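Local coordinates for LAO/AO transport system kinase (Escherichia coli, PDB 2P67), which is a P-loop NTPase-fold protein of the MeaB family, built round a parallel beta sheet with added helices and found here as a pair of subunits, at residues D47-M50 / P51-N55; G132-Q135 / R136-L140; V159-S162 / E163-A167; V271-Q274 / Q275-W279; L280-Q283 / T284-V288. All coordinates share one frame; numbering follows the deposited sequence.

All five contacts are local: each joins neighbouring turns of one unbroken run of chain. They follow one another in series, so none nests in another and none cross. From the N terminus, contact 1 closes the turn that leads out of helix 36-49 toward strand 57-63. Contact 2 forms the first turns of helix 133-146. Contact 3 closes the tight turn after strand 151-157 and starts helix 162-167. Contacts 4 and 5 are successive parts of the long helix 267-294. Contact 4 touches contacts 1, 2 and 3, through G54 to R272, R138 to W279 and A167 to Q275. Contacts 1, 2, 4 and 5 also reach the second subunit.

Contact 1: residues D47-M50 / P51-N55; sequences DAIM and PYCGN
Y52 and C53 turn their backbone N-H groups back onto the carbonyls of I49 and M50, on the tight side of this turn. Y52 N bonds to I49 O at 2.8 Å, and C53 N bonds to M50 O at 3.1 Å. Both donors sit above the plane of the carbonyl they meet. C53 SG lies beside its backbone N (chi1 -60°), which points it back at I49, with SG 4.2 Å from I49 CD1. I49 CB is also 4.2 Å from Y52 CD2. The two bonds each span three residues, the spacing of a 3-10 turn. This turn takes the chain out of helix 36-49 toward strand 57-63, the middle strand of the parallel sheet. P51 N carries no hydrogen, so it cannot extend the helical bonding; P51 CD rests 3.6 Å from M50 CB and 3.3 Å from A48 O. I49 goes on to pack against helices 9-17 and 133-146, and M50 touches L314 of the second subunit. The other side is looser. P51 is exposed, and the Y52 ring is partly so. Y52 CE2 lies 3.3 Å from A48 O.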
loop_
_atom_site.group_PDB
_atom_site.type_symbol
_atom_site.label_atom_id
_atom_site.label_comp_id
_atom_site.label_asym_id
_atom_site.label_seq_id
_atom_site.Cartn_x
_atom_site.Cartn_y
_atom_site.Cartn_z
ATOM N N ASP A 47 1.302 26.201 17.245
ATOM C CA ASP A 47 2.605 26.758 16.808
ATOM C C ASP A 47 3.528 26.964 18.000
ATOM O O ASP A 47 4.700 26.559 17.990
ATOM C CB ASP A 47 2.426 28.101 16.074
ATOM C CG ASP A 47 1.803 27.949 14.710
ATOM O OD1 ASP A 47 1.789 26.832 14.162
ATOM O OD2 ASP A 47 1.290 28.953 14.177
ATOM N N ALA A 48 2.994 27.580 19.051
ATOM C CA ALA A 48 3.816 27.929 20.201
ATOM C C ALA A 48 4.400 26.723 20.949
ATOM O O ALA A 48 5.511 26.812 21.483
ATOM C CB ALA A 48 3.063 28.853 21.153
ATOM N N ILE A 49 3.685 25.593 20.978
ATOM C CA ILE A 49 4.150 24.470 21.780
ATOM C C ILE A 49 5.132 23.531 21.076
ATOM O O ILE A 49 5.707 22.656 21.724
ATOM C CB ILE A 49 2.990 23.619 22.425
ATOM C CG1 ILE A 49 2.118 22.959 21.335
ATOM C CG2 ILE A 49 2.189 24.451 23.434
ATOM C CD1 ILE A 49 1.323 21.761 21.809
ATOM N N MET A 50 5.319 23.711 19.764
ATOM C CA MET A 50 6.135 22.779 18.986
ATOM C C MET A 50 7.525 22.519 19.617
ATOM O O MET A 50 7.961 21.377 19.696
ATOM C CB MET A 50 6.213 23.180 17.494
ATOM C CG MET A 50 4.855 23.282 16.775
ATOM S SD MET A 50 3.809 21.772 17.037
ATOM C CE MET A 50 4.897 20.622 16.349
ATOM N N PRO A 51 8.219 23.569 20.100
ATOM C CA PRO A 51 9.542 23.304 20.714
ATOM C C PRO A 51 9.538 22.411 21.968
ATOM O O PRO A 51 10.586 21.861 22.314
ATOM C CB PRO A 51 10.058 24.714 21.053
ATOM C CG PRO A 51 9.330 25.610 20.118
ATOM C CD PRO A 51 7.931 25.014 20.058
ATOM N N TYR A 52 8.380 22.260 22.617
ATOM C CA TYR A 52 8.247 21.478 23.858
ATOM C C TYR A 52 7.821 20.027 23.592
ATOM O O TYR A 52 7.748 19.194 24.511
ATOM C CB TYR A 52 7.258 22.176 24.810
ATOM C CG TYR A 52 7.500 23.670 24.922
ATOM C CD1 TYR A 52 8.625 24.176 25.583
ATOM C CD2 TYR A 52 6.626 24.578 24.334
ATOM C CE1 TYR A 52 8.852 25.571 25.668
ATOM C CE2 TYR A 52 6.849 25.957 24.409
ATOM C CZ TYR A 52 7.960 26.440 25.071
ATOM O OH TYR A 52 8.160 27.806 25.145
ATOM N N CYS A 53 7.564 19.707 22.329
ATOM C CA CYS A 53 7.167 18.340 21.971
ATOM C C CYS A 53 8.369 17.421 21.641
ATOM O O CYS A 53 9.519 17.893 21.553
ATOM C CB CYS A 53 6.140 18.407 20.837
ATOM S SG CYS A 53 4.679 19.345 21.341
ATOM N N GLY A 54 8.129 16.115 21.473
ATOM C CA GLY A 54 9.151 15.220 20.915
ATOM C C GLY A 54 10.009 14.381 21.860
ATOM O O GLY A 54 10.941 13.683 21.419
ATOM N N ASN A 55 9.707 14.435 23.148
ATOM C CA ASN A 55 10.415 13.643 24.152
ATOM C C ASN A 55 9.464 12.732 24.918
ATOM O O ASN A 55 9.547 12.581 26.147
ATOM C CB ASN A 55 11.193 14.559 25.102
ATOM C CG ASN A 55 12.606 14.856 24.587
ATOM O OD1 ASN A 55 13.471 13.965 24.527
ATOM N ND2 ASN A 55 12.833 16.093 24.195
#

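Contact 2: residues G132-Q135 / R136-L140; sequences GASQ and RAREL
Q135 and E139 are linked by a side-chain hydrogen bond across one turn at the start of helix 133-146. This is the i to i+4 pairing of an alpha helix, and the backbone bonds from R136, A137, R138 and E139 to the carbonyls four residues before run beside it. The helix flanks strand 119-124 of the parallel sheet.

Q135 can be followed outward. CB sits against the next peptide, 3.2 Å from R136 N. CG is anti to the backbone N (chi1 174°), and the chain stays extended. CG therefore passes E139 OE2 at 3.6 Å, and CD comes within 3.7 Å of the same oxygen. At the tip NE2 gives its hydrogen to E139 OE2 at 2.9 Å. The bond is bent, with an N-H...O angle of 144°. It meets the oxygen from above the carboxylate, whose plane is turned 74° from that of the amide. The other tip atom, Q135 OE1, meets the edge of the W279 indole at CZ2, on helix 267-294.

The second carboxylate oxygen is used differently. E139 OE1 makes a salt bridge to R317 of the second subunit. R136 adds a long one from within the helix: its bent chain brings the guanidinium edge to E139 OE1. Two arginines would thus be expected to keep this buried glutamate charged. On another side of the helix, water 1 lies 2.9 Å from S134 OG and accepts a weak bond of 3.3 Å from R138 NH2.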
loop_
_atom_site.group_PDB
_atom_site.type_symbol
_atom_site.label_atom_id
_atom_site.label_comp_id
_atom_site.label_asym_id
_atom_site.label_seq_id
_atom_site.Cartn_x
_atom_site.Cartn_y
_atom_site.Cartn_z
ATOM N N GLY A 132 -8.314 14.135 9.757
ATOM C CA GLY A 132 -9.643 14.394 10.334
ATOM C C GLY A 132 -9.616 14.137 11.831
ATOM O O GLY A 132 -9.091 14.952 12.603
ATOM N N ALA A 133 -10.183 13.006 12.245
ATOM C CA ALA A 133 -9.927 12.496 13.584
ATOM C C ALA A 133 -8.438 12.172 13.640
ATOM O O ALA A 133 -7.837 12.204 14.699
ATOM C CB ALA A 133 -10.768 11.246 13.884
ATOM N N SER A 134 -7.851 11.885 12.479
ATOM C CA SER A 134 -6.417 11.643 12.391
ATOM C C SER A 134 -5.610 12.900 12.727
ATOM O O SER A 134 -4.704 12.840 13.550
ATOM C CB SER A 134 -6.043 11.122 11.007
ATOM O OG SER A 134 -4.853 10.355 11.081
ATOM N N GLN A 135 -5.950 14.038 12.111
ATOM C CA GLN A 135 -5.307 15.309 12.473
ATOM C C GLN A 135 -5.578 15.630 13.949
ATOM O O GLN A 135 -4.686 16.057 14.668
ATOM C CB GLN A 135 -5.754 16.478 11.566
ATOM C CG GLN A 135 -5.212 17.820 12.034
ATOM C CD GLN A 135 -5.490 18.983 11.091
ATOM O OE1 GLN A 135 -5.593 18.811 9.872
ATOM N NE2 GLN A 135 -5.587 20.192 11.660
ATOM N N ARG A 136 -6.812 15.403 14.394
ATOM C CA ARG A 136 -7.198 15.675 15.775
ATOM C C ARG A 136 -6.402 14.854 16.800
ATOM O O ARG A 136 -5.902 15.410 17.789
ATOM C CB ARG A 136 -8.715 15.456 15.947
ATOM C CG ARG A 136 -9.283 15.883 17.310
ATOM C CD ARG A 136 -8.866 17.312 17.765
ATOM N NE ARG A 136 -8.898 18.317 16.696
ATOM C CZ ARG A 136 -10.008 18.843 16.169
ATOM N NH1 ARG A 136 -11.216 18.464 16.600
ATOM N NH2 ARG A 136 -9.912 19.748 15.190
ATOM N N ALA A 137 -6.274 13.546 16.552
ATOM C CA ALA A 137 -5.482 12.673 17.417
ATOM C C ALA A 137 -4.056 13.190 17.537
ATOM O O ALA A 137 -3.520 13.258 18.644
ATOM C CB ALA A 137 -5.501 11.215 16.894
ATOM N N ARG A 138 -3.454 13.546 16.396
ATOM C CA ARG A 138 -2.092 14.063 16.378
ATOM C C ARG A 138 -1.939 15.342 17.208
ATOM O O ARG A 138 -0.970 15.481 17.970
ATOM C CB ARG A 138 -1.612 14.304 14.949
ATOM C CG ARG A 138 -1.303 13.041 14.171
ATOM C CD ARG A 138 -0.810 13.374 12.781
ATOM N NE ARG A 138 -1.008 12.240 11.886
ATOM C CZ ARG A 138 -0.066 11.405 11.455
ATOM N NH1 ARG A 138 1.210 11.567 11.819
ATOM N NH2 ARG A 138 -0.418 10.403 10.634
ATOM N N GLU A 139 -2.869 16.280 17.042
ATOM C CA GLU A 139 -2.804 17.526 17.804
ATOM C C GLU A 139 -2.953 17.286 19.327
ATOM O O GLU A 139 -2.226 17.876 20.141
ATOM C CB GLU A 139 -3.820 18.540 17.256
ATOM C CG GLU A 139 -3.479 18.940 15.824
ATOM C CD GLU A 139 -4.515 19.816 15.170
ATOM O OE1 GLU A 139 -5.687 19.833 15.632
ATOM O OE2 GLU A 139 -4.134 20.490 14.186
ATOM N N LEU A 140 -3.874 16.404 19.715
ATOM C CA LEU A 140 -4.046 16.098 21.120
ATOM C C LEU A 140 -2.782 15.429 21.685
ATOM O O LEU A 140 -2.401 15.707 22.813
ATOM C CB LEU A 140 -5.262 15.208 21.324
ATOM C CG LEU A 140 -6.631 15.768 20.888
ATOM C CD1 LEU A 140 -7.697 14.772 21.309
ATOM C CD2 LEU A 140 -6.933 17.133 21.508
HETATM O O HOH W 1 -2.935 8.329 10.287
#

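Contact 3: residues V159-S162 / E163-A167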
loop_
_atom_site.group_PDB
_atom_site.type_symbol
_atom_site.label_atom_id
_atom_site.label_comp_id
_atom_site.label_asym_id
_atom_site.label_seq_id
_atom_site.Cartn_x
_atom_site.Cartn_y
_atom_site.Cartn_z
ATOM N N VAL A 159 -9.924 -2.727 12.890
ATOM C CA VAL A 159 -10.960 -3.039 11.906
ATOM C C VAL A 159 -10.616 -2.238 10.658
ATOM O O VAL A 159 -10.120 -1.106 10.750
ATOM C CB VAL A 159 -12.397 -2.676 12.418
ATOM C CG1 VAL A 159 -12.568 -1.162 12.589
ATOM C CG2 VAL A 159 -13.474 -3.244 11.494
ATOM N N GLY A 160 -10.873 -2.819 9.491
ATOM C CA GLY A 160 -10.500 -2.178 8.241
ATOM C C GLY A 160 -9.010 -1.889 8.197
ATOM O O GLY A 160 -8.178 -2.797 8.298
ATOM N N GLN A 161 -8.677 -0.608 8.085
ATOM C CA GLN A 161 -7.298 -0.166 7.893
ATOM C C GLN A 161 -6.793 0.641 9.095
ATOM O O GLN A 161 -5.789 1.352 9.005
ATOM C CB GLN A 161 -7.212 0.674 6.608
ATOM C CG GLN A 161 -8.201 1.860 6.562
ATOM C CD GLN A 161 -9.678 1.419 6.459
ATOM O OE1 GLN A 161 -10.437 1.485 7.440
ATOM N NE2 GLN A 161 -10.078 0.958 5.270
ATOM N N SER A 162 -7.483 0.514 10.226
ATOM C CA SER A 162 -7.185 1.335 11.397
ATOM C C SER A 162 -5.768 1.075 11.940
ATOM O O SER A 162 -5.122 1.987 12.476
ATOM C CB SER A 162 -8.247 1.153 12.481
ATOM O OG SER A 162 -8.198 -0.169 12.997
ATOM N N GLU A 163 -5.278 -0.155 11.776
ATOM C CA GLU A 163 -3.908 -0.483 12.192
ATOM C C GLU A 163 -2.902 0.392 11.448
ATOM O O GLU A 163 -2.019 0.984 12.073
ATOM C CB GLU A 163 -3.568 -1.974 11.982
ATOM C CG GLU A 163 -4.448 -2.945 12.753
ATOM C CD GLU A 163 -5.668 -3.363 11.959
ATOM O OE1 GLU A 163 -5.861 -2.833 10.842
ATOM O OE2 GLU A 163 -6.421 -4.231 12.451
ATOM N N THR A 164 -3.038 0.494 10.126
ATOM C CA THR A 164 -2.063 1.268 9.359
ATOM C C THR A 164 -2.162 2.774 9.648
ATOM O O THR A 164 -1.136 3.455 9.712
ATOM C CB THR A 164 -2.087 0.939 7.851
ATOM O OG1 THR A 164 -3.349 1.318 7.295
ATOM C CG2 THR A 164 -1.858 -0.579 7.624
ATOM N N GLU A 165 -3.386 3.262 9.877
ATOM C CA GLU A 165 -3.639 4.674 10.238
ATOM C C GLU A 165 -2.995 5.062 11.584
ATOM O O GLU A 165 -2.304 6.074 11.679
ATOM C CB GLU A 165 -5.148 4.963 10.261
ATOM C CG GLU A 165 -5.811 4.812 8.887
ATOM C CD GLU A 165 -7.332 4.716 8.956
ATOM O OE1 GLU A 165 -7.878 4.381 10.035
ATOM O OE2 GLU A 165 -7.985 4.969 7.917
ATOM N N VAL A 166 -3.203 4.235 12.608
ATOM C CA VAL A 166 -2.577 4.453 13.925
ATOM C C VAL A 166 -1.051 4.310 13.801
ATOM O O VAL A 166 -0.271 5.072 14.398
ATOM C CB VAL A 166 -3.117 3.438 14.968
ATOM C CG1 VAL A 166 -2.313 3.492 16.267
ATOM C CG2 VAL A 166 -4.597 3.694 15.258
ATOM N N ALA A 167 -0.622 3.300 13.043
ATOM C CA ALA A 167 0.800 2.990 12.931
ATOM C C ALA A 167 1.610 4.179 12.444
ATOM O O ALA A 167 2.753 4.339 12.845
ATOM C CB ALA A 167 1.004 1.815 11.978
#
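Q161 and E165 lie one turn apart and lean over each other. Q161 CG touches E165 OE2 at 3.4 Å, and the amide and carboxylate planes are 34° apart. The meeting is by contact of a CH2 group with an oxygen, not by a hydrogen bond between the polar ends. E165 OE1 rests over S162 CA.

T164 comes from the other side of the Q161 carbonyl. Its OG1 stands between the backbone N and the carbonyl carbon (chi1 64°), which points it back down the helix to bond Q161 O at 3.0 Å. E165 N reaches the same oxygen at 3.2 Å, in the carbonyl plane. Q161 O is thus held by two donors.

The S162 hydroxyl closes back on the start of its own turn. V159 N bonds to S162 OG at 3.1 Å, and this hydroxyl also pairs with V157 O. The bend of E163 at chi2 brings its carboxylate beside V159 and G160. E163 OE1 is 3.4 Å from G160 O, and both are acceptors. K189 NZ joins the two parts, with a salt bridge to E163 OE2 and a hydrogen bond to G160 O.

The turn from V159 to S162 is a type II' beta turn, with G160 at positive phi and S162 N bonded to V159 O. Q161, its third residue, is also the N-cap of helix 162-167. A loop and helix after strand 151-157, close to the probable P-loop, is consistent with the switch II region of P-loop GTPases.

Contact 4: residues V271-Q274 / Q275-W279; sequences VRQQ and QSVEW. With NA (sodium ion), chain B.
V271 CG1 lies over one face of the Q275 amide, shifted toward its nitrogen, at 3.7 Å from Q275 NE2. The polar atoms at the amide edge point elsewhere: Q275 NE2 bonds to V170 O, and Q275 OE1 accepts from water 2 at 2.8 Å. A second amide is covered in a like manner. V277 CG2 sits over a face of the Q273 group, 3.7 Å from Q273 OE1, and that oxygen takes a weak bond from K310 of the second subunit.

Both pairs are i to i+4 neighbours in the long alpha helix 267-294. The backbone bonds from Q275, S276, V277 and E278 to the carbonyls one turn before are all made. R272 ties this helix to the P-loop NTPase-fold part of the chain: it forms a salt bridge with D171, just before strand 172-177, and its NH1 gives a weak bond to G54 O.

The same turn binds a sodium ion. R272 O and S276 OG supply the two protein ligands, and waters 2, 3, 4 and 5 complete six oxygens. Water 2 is the longest ligand at 3.0 Å, and it is also the water fixed by Q275 OE1, so Q275 acts from the second shell. R272 O serves the helix and the metal together, because it still accepts from S276 N. S276 OG lies beside its own backbone N (chi1 -76°). That turns it back along the helix, where it meets the sodium ion at 2.6 Å, close to the 2.7 Å of R272 O.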
loop_
_atom_site.group_PDB
_atom_site.type_symbol
_atom_site.label_atom_id
_atom_site.label_comp_id
_atom_site.label_asym_id
_atom_site.label_seq_id
_atom_site.Cartn_x
_atom_site.Cartn_y
_atom_site.Cartn_z
ATOM N N VAL A 271 12.170 7.527 11.627
ATOM C CA VAL A 271 10.761 7.149 11.546
ATOM C C VAL A 271 9.854 8.338 11.863
ATOM O O VAL A 271 8.962 8.667 11.075
ATOM C CB VAL A 271 10.443 5.932 12.442
ATOM C CG1 VAL A 271 8.901 5.724 12.580
ATOM C CG2 VAL A 271 11.085 4.676 11.846
ATOM N N ARG A 272 10.103 8.992 12.995
ATOM C CA ARG A 272 9.315 10.158 13.411
ATOM C C ARG A 272 9.318 11.287 12.361
ATOM O O ARG A 272 8.254 11.854 12.048
ATOM C CB ARG A 272 9.802 10.672 14.759
ATOM C CG ARG A 272 9.554 9.729 15.903
ATOM C CD ARG A 272 10.324 10.188 17.111
ATOM N NE ARG A 272 9.753 9.673 18.350
ATOM C CZ ARG A 272 10.113 10.083 19.553
ATOM N NH1 ARG A 272 11.059 11.022 19.663
ATOM N NH2 ARG A 272 9.554 9.557 20.641
ATOM N N GLN A 273 10.491 11.590 11.807
ATOM C CA GLN A 273 10.611 12.601 10.731
ATOM C C GLN A 273 9.838 12.200 9.472
ATOM O O GLN A 273 9.093 13.011 8.903
ATOM C CB GLN A 273 12.091 12.887 10.417
ATOM C CG GLN A 273 12.354 13.599 9.080
ATOM C CD GLN A 273 12.053 15.106 9.085
ATOM O OE1 GLN A 273 12.407 15.812 8.122
ATOM N NE2 GLN A 273 11.403 15.606 10.154
ATOM N N GLN A 274 10.005 10.951 9.046
ATOM C CA GLN A 274 9.290 10.410 7.900
ATOM C C GLN A 274 7.780 10.441 8.082
ATOM O O GLN A 274 7.060 10.704 7.121
ATOM C CB GLN A 274 9.732 8.985 7.607
ATOM C CG GLN A 274 11.105 8.878 6.978
ATOM C CD GLN A 274 11.498 7.434 6.693
ATOM O OE1 GLN A 274 10.932 6.485 7.264
ATOM N NE2 GLN A 274 12.485 7.260 5.817
ATOM N N GLN A 275 7.298 10.168 9.301
ATOM C CA GLN A 275 5.863 10.199 9.566
ATOM C C GLN A 275 5.312 11.617 9.377
ATOM O O GLN A 275 4.249 11.813 8.794
ATOM C CB GLN A 275 5.556 9.721 10.983
ATOM C CG GLN A 275 5.774 8.235 11.189
ATOM C CD GLN A 275 5.472 7.766 12.613
ATOM O OE1 GLN A 275 5.421 8.559 13.560
ATOM N NE2 GLN A 275 5.295 6.457 12.766
ATOM N N SER A 276 6.057 12.604 9.860
ATOM C CA SER A 276 5.581 13.991 9.815
ATOM C C SER A 276 5.590 14.516 8.392
ATOM O O SER A 276 4.646 15.153 7.968
ATOM C CB SER A 276 6.408 14.868 10.751
ATOM O OG SER A 276 5.994 14.611 12.103
ATOM N N VAL A 277 6.654 14.211 7.653
ATOM C CA VAL A 277 6.765 14.587 6.248
ATOM C C VAL A 277 5.641 13.908 5.453
ATOM O O VAL A 277 4.945 14.570 4.669
ATOM C CB VAL A 277 8.170 14.254 5.675
ATOM C CG1 VAL A 277 8.208 14.413 4.154
ATOM C CG2 VAL A 277 9.255 15.125 6.355
ATOM N N GLU A 278 5.436 12.605 5.693
ATOM C CA GLU A 278 4.404 11.872 4.959
ATOM C C GLU A 278 3.002 12.390 5.224
ATOM O O GLU A 278 2.194 12.468 4.295
ATOM C CB GLU A 278 4.506 10.354 5.178
ATOM C CG GLU A 278 5.628 9.748 4.325
ATOM C CD GLU A 278 5.921 8.283 4.636
ATOM O OE1 GLU A 278 5.025 7.587 5.176
ATOM O OE2 GLU A 278 7.057 7.835 4.330
ATOM N N TRP A 279 2.718 12.765 6.472
ATOM C CA TRP A 279 1.409 13.347 6.798
ATOM C C TRP A 279 1.208 14.664 6.038
ATOM O O TRP A 279 0.202 14.838 5.347
ATOM C CB TRP A 279 1.219 13.538 8.316
ATOM C CG TRP A 279 -0.168 14.027 8.657
ATOM C CD1 TRP A 279 -1.289 13.263 8.844
ATOM C CD2 TRP A 279 -0.582 15.389 8.807
ATOM N NE1 TRP A 279 -2.372 14.067 9.110
ATOM C CE2 TRP A 279 -1.967 15.377 9.098
ATOM C CE3 TRP A 279 0.082 16.622 8.717
ATOM C CZ2 TRP A 279 -2.706 16.559 9.308
ATOM C CZ3 TRP A 279 -0.654 17.803 8.923
ATOM C CH2 TRP A 279 -2.032 17.757 9.221
HETATM NA NA NA B . 6.539 12.896 13.918
HETATM O O HOH W 2 4.205 11.099 13.874
HETATM O O HOH W 3 6.649 11.629 16.203
HETATM O O HOH W 4 4.932 14.066 15.757
HETATM O O HOH W 5 8.503 14.684 14.322
#

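Contact 5: residues L280-Q283 / T284-V288; sequences LRKQ and TEEEV
R281 starts with CG opposite its backbone N (chi1 179°) and then bends at chi2 (56°), which swings NE along the helix to E285. E285 extends straight beyond CG and brings OE2 up to it. The salt bridge from R281 NE to E285 OE2 is 2.7 Å long. The oxygen lies at the guanidinium edge and is met on its anti side. The two flat groups are steeply turned, with planes 76° apart. Water 6 closes a second path: it accepts from R281 NH2 at 2.9 Å and donates to E285 OE2 at 2.8 Å.

This is an i to i+4 ion pair of an alpha helix, here in the middle of the long helix 267-294. The second subunit covers this part. L280 packs on its L306 and T284 on its L323, and the R281 guanidinium makes a cation-pi contact with its F293.

K282 and E286 share this spacing. In the conformer described, one of two, the K282 chain crosses the E286 carboxylate with no salt bridge: NZ is 4.2 Å from E286 OE2. Water 7 donates to E285 OE1 at 2.7 Å and accepts a weak bond from K282 NZ.

T284 is buried, and its hydroxyl is satisfied within the helix. T284 OG1 donates to L280 O at 2.7 Å. T284 N reaches the same oxygen at 3.0 Å, from the opposite face of the carbonyl plane.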
loop_
_atom_site.group_PDB
_atom_site.type_symbol
_atom_site.label_atom_id
_atom_site.label_comp_id
_atom_site.label_asym_id
_atom_site.label_seq_id
_atom_site.Cartn_x
_atom_site.Cartn_y
_atom_site.Cartn_z
ATOM N N LEU A 280 2.179 15.569 6.138
ATOM C CA LEU A 280 2.124 16.837 5.411
ATOM C C LEU A 280 1.927 16.628 3.899
ATOM O O LEU A 280 1.089 17.277 3.280
ATOM C CB LEU A 280 3.399 17.649 5.656
ATOM C CG LEU A 280 3.453 18.482 6.935
ATOM C CD1 LEU A 280 4.907 18.911 7.264
ATOM C CD2 LEU A 280 2.550 19.689 6.788
ATOM N N ARG A 281 2.698 15.712 3.321
ATOM C CA ARG A 281 2.650 15.447 1.895
ATOM C C ARG A 281 1.283 14.877 1.515
ATOM O O ARG A 281 0.629 15.385 0.598
ATOM C CB ARG A 281 3.784 14.487 1.516
ATOM C CG ARG A 281 3.864 14.095 0.036
ATOM C CD ARG A 281 3.976 15.306 -0.875
ATOM N NE ARG A 281 4.180 14.935 -2.276
ATOM C CZ ARG A 281 5.346 15.001 -2.911
ATOM N NH1 ARG A 281 6.440 15.424 -2.272
ATOM N NH2 ARG A 281 5.417 14.651 -4.188
ATOM N N LYS A 282 0.850 13.832 2.224
ATOM C CA LYS A 282 -0.429 13.197 1.920
ATOM C C LYS A 282 -1.608 14.166 2.082
ATOM O O LYS A 282 -2.488 14.224 1.223
ATOM C CB LYS A 282 -0.632 11.908 2.731
ATOM C CG LYS A 282 -1.777 11.004 2.228
ATOM C CD LYS A 282 -1.629 10.653 0.740
ATOM C CE LYS A 282 -2.655 9.632 0.282
ATOM N NZ LYS A 282 -2.309 9.070 -1.048
ATOM N N GLN A 283 -1.620 14.958 3.154
ATOM C CA GLN A 283 -2.736 15.885 3.338
ATOM C C GLN A 283 -2.758 16.992 2.287
ATOM O O GLN A 283 -3.827 17.419 1.860
ATOM C CB GLN A 283 -2.763 16.470 4.755
ATOM C CG GLN A 283 -2.986 15.430 5.850
ATOM C CD GLN A 283 -4.302 14.670 5.720
ATOM O OE1 GLN A 283 -4.316 13.496 5.360
ATOM N NE2 GLN A 283 -5.410 15.335 6.025
ATOM N N THR A 284 -1.582 17.432 1.860
ATOM C CA THR A 284 -1.464 18.464 0.826
ATOM C C THR A 284 -1.997 17.931 -0.506
ATOM O O THR A 284 -2.838 18.570 -1.159
ATOM C CB THR A 284 -0.008 18.926 0.668
ATOM O OG1 THR A 284 0.428 19.515 1.899
ATOM C CG2 THR A 284 0.137 19.953 -0.470
ATOM N N GLU A 285 -1.522 16.746 -0.883
ATOM C CA GLU A 285 -2.018 16.070 -2.082
ATOM C C GLU A 285 -3.526 15.841 -2.035
ATOM O O GLU A 285 -4.224 16.114 -3.012
ATOM C CB GLU A 285 -1.314 14.729 -2.269
ATOM C CG GLU A 285 0.138 14.831 -2.693
ATOM C CD GLU A 285 0.809 13.479 -2.752
ATOM O OE1 GLU A 285 0.124 12.458 -2.500
ATOM O OE2 GLU A 285 2.017 13.428 -3.054
ATOM N N GLU A 286 -4.019 15.344 -0.901
ATOM C CA GLU A 286 -5.424 14.939 -0.767
ATOM C C GLU A 286 -6.393 16.110 -0.813
ATOM O O GLU A 286 -7.513 15.965 -1.290
ATOM C CB GLU A 286 -5.656 14.105 0.494
ATOM C CG GLU A 286 -5.186 12.659 0.362
ATOM C CD GLU A 286 -5.595 11.776 1.545
ATOM O OE1 GLU A 286 -6.391 12.229 2.402
ATOM O OE2 GLU A 286 -5.112 10.621 1.617
ATOM N N GLU A 287 -5.958 17.266 -0.319
ATOM C CA GLU A 287 -6.759 18.481 -0.413
ATOM C C GLU A 287 -6.899 18.930 -1.874
ATOM O O GLU A 287 -8.016 19.198 -2.334
ATOM C CB GLU A 287 -6.162 19.591 0.458
ATOM C CG GLU A 287 -6.697 20.979 0.152
ATOM C CD GLU A 287 -6.907 21.836 1.389
ATOM O OE1 GLU A 287 -6.935 21.291 2.522
ATOM O OE2 GLU A 287 -7.061 23.068 1.219
ATOM N N VAL A 288 -5.770 19.005 -2.582
ATOM C CA VAL A 288 -5.734 19.329 -4.015
ATOM C C VAL A 288 -6.630 18.374 -4.828
ATOM O O VAL A 288 -7.442 18.815 -5.649
ATOM C CB VAL A 288 -4.288 19.288 -4.569
ATOM C CG1 VAL A 288 -4.271 19.450 -6.097
ATOM C CG2 VAL A 288 -3.449 20.363 -3.930
HETATM O O HOH W 6 2.948 14.109 -5.631
HETATM O O HOH W 7 -2.289 11.520 -3.370
#